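Local atomic coordinates of N(G),N(G)-dimethylarginine dimethylaminohydrolase (Pseudomonas aeruginosa, PDB entry 1H70), a protein that hydrolyses N(G),N(G)-dimethyl-L-arginine and N(G)-monomethyl-L-arginine, inhibitors of nitric oxide synthase, to L-citrulline and dimethylamine or methylamine. Residues A38-R41 with A42-C46; P220-R223 with E224-R228; G180-V183 with S184-E187. The protein carries 1 engineered substitution. One frame throughout, in Å; residues are numbered along the deposited sequence.

In the fold
All three contacts are local, each made within one unbroken run of chain. Contacts 1 and 2 belong to helices of two beta-alpha-beta units, 29-43 and 220-227, and both press one side on strands 212-216 and 232-236; their centres lie about 20 Å apart. Contact 1 is partly buried and mainly apolar, with a tyrosine ring under a leucine methyl. Contact 2 is also partly buried, with fewer buried residues, and its outer side carries arginines, a lysine and a glutamate. Contact 3 is a surface turn between strands 175-178 and 192-195, on the opposite side of the chain's centre from contact 1, and waters take part in its bonding.

Contact 1: residues A38-R41 with A42-C46; sequences AYIR and ALQTC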
# COMPACT_ATOMS: atom_id res chain seq x y z
N ALA A 38 15.04 -8.53 2.56
CA ALA A 38 14.79 -9.24 1.29
C ALA A 38 13.93 -8.39 0.36
O ALA A 38 14.09 -8.41 -0.88
CB ALA A 38 14.14 -10.61 1.57
N TYR A 39 13.00 -7.65 0.95
CA TYR A 39 12.09 -6.78 0.20
C TYR A 39 12.90 -5.63 -0.42
O TYR A 39 12.70 -5.29 -1.57
CB TYR A 39 11.02 -6.26 1.16
CG TYR A 39 10.01 -5.24 0.69
CD1 TYR A 39 9.02 -5.58 -0.24
CD2 TYR A 39 9.98 -3.95 1.23
CE1 TYR A 39 8.05 -4.65 -0.62
CE2 TYR A 39 9.01 -3.03 0.85
CZ TYR A 39 8.06 -3.39 -0.09
OH TYR A 39 7.08 -2.48 -0.49
N ILE A 40 13.79 -5.04 0.36
CA ILE A 40 14.65 -3.96 -0.19
C ILE A 40 15.55 -4.46 -1.32
O ILE A 40 15.72 -3.78 -2.35
CB ILE A 40 15.47 -3.31 0.95
CG1 ILE A 40 14.54 -2.64 1.95
CG2 ILE A 40 16.46 -2.26 0.40
CD1 ILE A 40 13.65 -1.53 1.37
N ARG A 41 16.11 -5.67 -1.16
CA ARG A 41 16.99 -6.22 -2.18
C ARG A 41 16.24 -6.49 -3.47
O ARG A 41 16.81 -6.38 -4.53
CB ARG A 41 17.70 -7.50 -1.70
CG ARG A 41 18.54 -7.28 -0.45
CD ARG A 41 19.41 -8.50 -0.13
NE ARG A 41 20.49 -8.61 -1.11
CZ ARG A 41 21.45 -9.53 -1.04
NH1 ARG A 41 21.42 -10.41 -0.04
NH2 ARG A 41 22.42 -9.60 -1.96
N ALA A 42 14.96 -6.87 -3.36
CA ALA A 42 14.12 -7.05 -4.54
C ALA A 42 13.92 -5.68 -5.19
O ALA A 42 14.02 -5.53 -6.42
CB ALA A 42 12.78 -7.63 -4.13
N LEU A 43 13.61 -4.66 -4.39
CA LEU A 43 13.40 -3.32 -4.90
C LEU A 43 14.65 -2.72 -5.53
O LEU A 43 14.56 -1.88 -6.43
CB LEU A 43 12.82 -2.38 -3.83
CG LEU A 43 11.35 -2.62 -3.47
CD1 LEU A 43 11.00 -2.06 -2.11
CD2 LEU A 43 10.42 -2.06 -4.56
N GLN A 44 15.83 -3.17 -5.10
CA GLN A 44 17.07 -2.71 -5.69
C GLN A 44 17.26 -3.18 -7.14
O GLN A 44 18.14 -2.66 -7.85
CB GLN A 44 18.27 -3.22 -4.87
CG GLN A 44 18.56 -2.47 -3.58
CD GLN A 44 19.72 -3.11 -2.80
OE1 GLN A 44 20.90 -2.79 -3.03
NE2 GLN A 44 19.40 -3.94 -1.86
N THR A 45 16.44 -4.14 -7.58
CA THR A 45 16.51 -4.64 -8.96
C THR A 45 15.46 -4.03 -9.86
O THR A 45 15.35 -4.42 -11.04
CB THR A 45 16.35 -6.18 -9.03
OG1 THR A 45 15.00 -6.59 -8.76
CG2 THR A 45 17.22 -6.87 -7.98
N CYS A 46 14.71 -3.06 -9.36
CA CYS A 46 13.61 -2.48 -10.14
C CYS A 46 13.87 -1.11 -10.76
O CYS A 46 12.95 -0.41 -11.08
CB CYS A 46 12.33 -2.43 -9.28
SG CYS A 46 11.77 -4.05 -8.70
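Leu43 lays its CD1 methyl over one face of the Tyr39 ring, a CH-pi contact one turn along helix 29-43, the helix of the beta-alpha-beta unit formed with strands 5-9 and 49-53. The methyl sits 3.8 Å from the ring centroid, 17° off the ring normal, and is displaced a little toward the rim; its nearest ring atom is CE2, with Leu43 CD1 to Tyr39 CE2 at 3.7 Å. With CG anti to the backbone N (chi1 175°) and beside the carbonyl carbon, the Tyr39 ring is carried toward the following turn, where Leu43 lies. On the next strip of the helix, the Gln44 amide leans back over the preceding turn: its NE2 comes within 3.3 Å of Arg41 CA and 3.7 Å of Arg41 CG, while Ile40 CG2 lies a little farther from NE2.

Beneath these side chains run three backbone bonds of alpha-helical i to i+4 spacing, given by Ala42, Leu43 and Gln44 to the carbonyls of Ala38, Tyr39 and Ile40; the last, Gln44 N to Ile40 O, is 2.8 Å long but bent to 136° at the hydrogen.

Farther out, Leu43 also packs on Ile6, Ile50 and Ile214, which sets it on the side of the helix facing the sheet. Tyr39 OH hydrogen-bonds Ser252 OG. The Tyr39 side chain lies about 7 Å from that of Ser250, the engineered serine at the position of the probable nucleophile. In the type I turn from Leu43 to Cys46, Ala42 O accepts from both Thr45 N and Thr45 OG1, the hydroxyl reaching it in the carbonyl plane at 2.7 Å.

Contact 2: residues P220-R223 with E224-R228; sequences PRTR and EKIAR
Thr222 and Ile226 make the apolar touch of this helical turn, Thr222 CG2 meeting Ile226 CD1 at 3.6 Å. Thr222 holds CG2 anti to its backbone nitrogen (chi1 -65°, measured to OG1), which sends the methyl toward the isoleucine and its hydroxyl elsewhere, to a hydrogen bond with Glu200. Ile226 runs its CG1 branch back along the helix, where CG1 also brushes Thr222 O at 3.1 Å.

Four backbone bonds tie the turns together, each from an amide to the carbonyl four residues earlier: Glu224 to Pro220, Lys225 to Arg221, Ile226 to Thr222 and Ala227 to Arg223. Ile226 N approaches Thr222 O nearly in line with the carbonyl bond, whereas Glu224 N comes to Pro220 O tilted 34° from the carbonyl plane. Together they make up helix 220-227, the connection in a beta-alpha-beta unit between strands 212-216 and 232-236. Its inner side rests on those strands, Ile226 on Val213 and Val233, and Thr222 on Met215.

Charged groups line much of the outer side. Glu224 and Arg228 form a salt bridge one turn apart, OE2 of Glu224 lying at the edge of the Arg228 guanidinium and in its plane, 3.6 Å from NH1. Arg223 NE is 4.3 Å from Glu224 OE1, too far for a salt bridge; Arg223 NH1 has a long, weak ion pair with Glu235 instead. The Arg223 chain bends at chi2 and chi3, and Ala227 CB lies 4.0 Å from Arg223 NE, a loose van der Waals contact with the guanidinium end. Arg221 NH2 and Lys225 NZ are like charges 4.5 Å apart, a closeness probably eased by nearby acceptors: a long, weak ion pair joins Arg221 to Glu199, and Lys225 NZ gives a weak hydrogen bond to Glu195 O.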
# COMPACT_ATOMS: atom_id res chain seq x y z
N PRO A 220 1.59 -19.97 -5.22
CA PRO A 220 1.90 -20.41 -6.59
C PRO A 220 0.86 -20.18 -7.67
O PRO A 220 1.26 -19.94 -8.82
CB PRO A 220 2.19 -21.92 -6.44
CG PRO A 220 1.84 -22.31 -5.07
CD PRO A 220 1.55 -21.08 -4.25
N ARG A 221 -0.43 -20.26 -7.36
CA ARG A 221 -1.42 -20.07 -8.42
C ARG A 221 -1.42 -18.62 -8.90
O ARG A 221 -1.51 -18.33 -10.09
CB ARG A 221 -2.81 -20.49 -7.97
CG ARG A 221 -2.97 -22.01 -7.81
CD ARG A 221 -4.35 -22.37 -7.27
NE ARG A 221 -5.36 -22.06 -8.28
CZ ARG A 221 -6.68 -22.15 -8.11
NH1 ARG A 221 -7.19 -22.54 -6.95
NH2 ARG A 221 -7.48 -21.84 -9.12
N THR A 222 -1.34 -17.71 -7.94
CA THR A 222 -1.31 -16.29 -8.23
C THR A 222 -0.04 -15.91 -8.95
O THR A 222 -0.05 -15.13 -9.90
CB THR A 222 -1.42 -15.49 -6.91
OG1 THR A 222 -2.71 -15.73 -6.31
CG2 THR A 222 -1.33 -13.99 -7.22
N ARG A 223 1.08 -16.50 -8.53
CA ARG A 223 2.35 -16.24 -9.19
C ARG A 223 2.28 -16.61 -10.67
O ARG A 223 2.80 -15.90 -11.53
CB ARG A 223 3.45 -17.03 -8.47
CG ARG A 223 4.83 -16.88 -9.07
CD ARG A 223 5.12 -18.06 -9.97
NE ARG A 223 5.96 -17.77 -11.12
CZ ARG A 223 7.22 -17.36 -11.08
NH1 ARG A 223 7.83 -17.15 -9.92
NH2 ARG A 223 7.88 -17.15 -12.21
N GLU A 224 1.61 -17.71 -10.98
CA GLU A 224 1.50 -18.11 -12.39
C GLU A 224 0.53 -17.22 -13.17
O GLU A 224 0.75 -16.92 -14.36
CB GLU A 224 1.15 -19.60 -12.51
CG GLU A 224 1.10 -20.11 -13.94
CD GLU A 224 2.43 -20.06 -14.67
OE1 GLU A 224 3.49 -19.84 -14.04
OE2 GLU A 224 2.42 -20.26 -15.91
N LYS A 225 -0.55 -16.78 -12.52
CA LYS A 225 -1.50 -15.88 -13.17
C LYS A 225 -0.82 -14.57 -13.56
O LYS A 225 -1.05 -14.03 -14.63
CB LYS A 225 -2.74 -15.68 -12.30
CG LYS A 225 -3.55 -16.95 -12.04
CD LYS A 225 -4.83 -16.67 -11.26
CE LYS A 225 -5.52 -17.98 -10.87
NZ LYS A 225 -6.98 -17.88 -11.13
N ILE A 226 0.07 -14.06 -12.70
CA ILE A 226 0.82 -12.83 -13.00
C ILE A 226 1.92 -13.05 -14.03
O ILE A 226 2.05 -12.32 -15.01
CB ILE A 226 1.43 -12.30 -11.67
CG1 ILE A 226 0.30 -12.12 -10.67
CG2 ILE A 226 2.19 -10.99 -11.91
CD1 ILE A 226 0.77 -11.83 -9.23
N ALA A 227 2.71 -14.09 -13.82
CA ALA A 227 3.82 -14.41 -14.72
C ALA A 227 3.41 -14.53 -16.19
O ALA A 227 4.08 -14.01 -17.10
CB ALA A 227 4.47 -15.75 -14.27
N ARG A 228 2.29 -15.19 -16.42
CA ARG A 228 1.82 -15.39 -17.79
C ARG A 228 1.43 -14.09 -18.48
O ARG A 228 1.44 -14.00 -19.71
CB ARG A 228 0.71 -16.42 -17.81
CG ARG A 228 1.21 -17.76 -17.31
CD ARG A 228 0.17 -18.84 -17.48
NE ARG A 228 -0.21 -18.92 -18.89
CZ ARG A 228 0.50 -19.60 -19.78
NH1 ARG A 228 1.59 -20.23 -19.38
NH2 ARG A 228 0.11 -19.65 -21.04

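Contact 3: residues G180-V183 with S184-E187; sequences GEFV and SKPE
Lys185 lies beside Phe182, the two side chains pointing the same way, and only its CE comes near the ring, with Lys185 CE 4.2 Å from Phe182 CD2. Chi1 (-69°) sets Lys185 CG 3.4 Å from Phe182 O, and a bend at chi2 (-85°) then brings Lys185 CE to 3.8 Å from Glu181 O. From another direction Glu181 CG rests over the centre of one face of the Phe182 ring, 3.9 Å above its plane. Leu158, Val161 and Leu164 pack round the same phenylalanine, which is buried although the turn itself is at the surface.

The polar ends are held largely from outside the turn. Both carboxylate oxygens of Glu181 accept backbone N-H groups, from Glu159 and Lys160, and Lys185 NZ hydrogen-bonds Arg157 O. One water donates to Glu181 OE1 and accepts a weak bond from Lys185 NZ, linking two charged atoms that do not touch. Another water bridges the backbone, giving a hydrogen to Gly180 O and taking one from Ser184 N at 3.0 Å.

Lys185 N closes the turn on Phe182 O at 3.2 Å. The bond is straight at the hydrogen, 168°, but the donor stands well above the carbonyl plane. This is a type I beta turn from Phe182 to Lys185, in the loop connecting strands 175-178 and 192-195.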
# COMPACT_ATOMS: atom_id res chain seq x y z
N GLY A 180 -12.20 -11.59 -2.86
CA GLY A 180 -13.39 -11.39 -2.07
C GLY A 180 -14.46 -10.51 -2.69
O GLY A 180 -14.88 -10.71 -3.83
N GLU A 181 -14.89 -9.53 -1.92
CA GLU A 181 -15.96 -8.65 -2.35
C GLU A 181 -15.66 -7.70 -3.51
O GLU A 181 -16.58 -7.07 -4.01
CB GLU A 181 -16.44 -7.82 -1.15
CG GLU A 181 -15.48 -6.71 -0.76
CD GLU A 181 -15.71 -6.15 0.63
OE1 GLU A 181 -16.67 -5.38 0.87
OE2 GLU A 181 -14.90 -6.47 1.50
N PHE A 182 -14.41 -7.58 -3.95
CA PHE A 182 -14.12 -6.64 -5.03
C PHE A 182 -14.30 -7.26 -6.42
O PHE A 182 -14.52 -6.55 -7.40
CB PHE A 182 -12.72 -6.04 -4.87
CG PHE A 182 -12.54 -5.37 -3.55
CD1 PHE A 182 -11.68 -5.89 -2.62
CD2 PHE A 182 -13.30 -4.24 -3.21
CE1 PHE A 182 -11.53 -5.29 -1.38
CE2 PHE A 182 -13.13 -3.63 -1.97
CZ PHE A 182 -12.26 -4.18 -1.05
N VAL A 183 -14.23 -8.58 -6.49
CA VAL A 183 -14.33 -9.30 -7.75
C VAL A 183 -15.53 -8.94 -8.63
O VAL A 183 -15.40 -8.78 -9.84
CB VAL A 183 -14.30 -10.83 -7.50
CG1 VAL A 183 -14.45 -11.62 -8.81
CG2 VAL A 183 -13.03 -11.23 -6.80
N SER A 184 -16.72 -8.84 -8.05
CA SER A 184 -17.91 -8.56 -8.84
C SER A 184 -18.36 -7.09 -8.82
O SER A 184 -19.49 -6.81 -9.18
CB SER A 184 -19.07 -9.42 -8.34
OG SER A 184 -18.94 -10.78 -8.78
N LYS A 185 -17.52 -6.17 -8.38
CA LYS A 185 -17.93 -4.77 -8.32
C LYS A 185 -18.13 -4.21 -9.70
O LYS A 185 -17.26 -4.38 -10.53
CB LYS A 185 -16.84 -3.90 -7.69
CG LYS A 185 -16.65 -4.17 -6.22
CD LYS A 185 -17.64 -3.35 -5.43
CE LYS A 185 -17.28 -3.32 -3.95
NZ LYS A 185 -18.29 -2.56 -3.17
N PRO A 186 -19.23 -3.51 -9.93
CA PRO A 186 -19.52 -2.90 -11.23
C PRO A 186 -18.42 -1.95 -11.68
O PRO A 186 -18.12 -1.91 -12.87
CB PRO A 186 -20.81 -2.13 -11.00
CG PRO A 186 -21.46 -2.82 -9.84
CD PRO A 186 -20.31 -3.27 -8.96
N GLU A 187 -17.85 -1.18 -10.74
CA GLU A 187 -16.80 -0.22 -11.10
C GLU A 187 -15.55 -0.88 -11.69
O GLU A 187 -14.76 -0.19 -12.31
CB GLU A 187 -16.20 0.55 -9.91
CG GLU A 187 -16.86 1.08 -8.68
CD GLU A 187 -17.30 0.08 -7.64
OE1 GLU A 187 -16.98 0.25 -6.44
OE2 GLU A 187 -18.07 -0.83 -8.00
O HOH W 1 -17.22 -10.23 -5.46
O HOH W 2 -18.67 -4.43 -0.27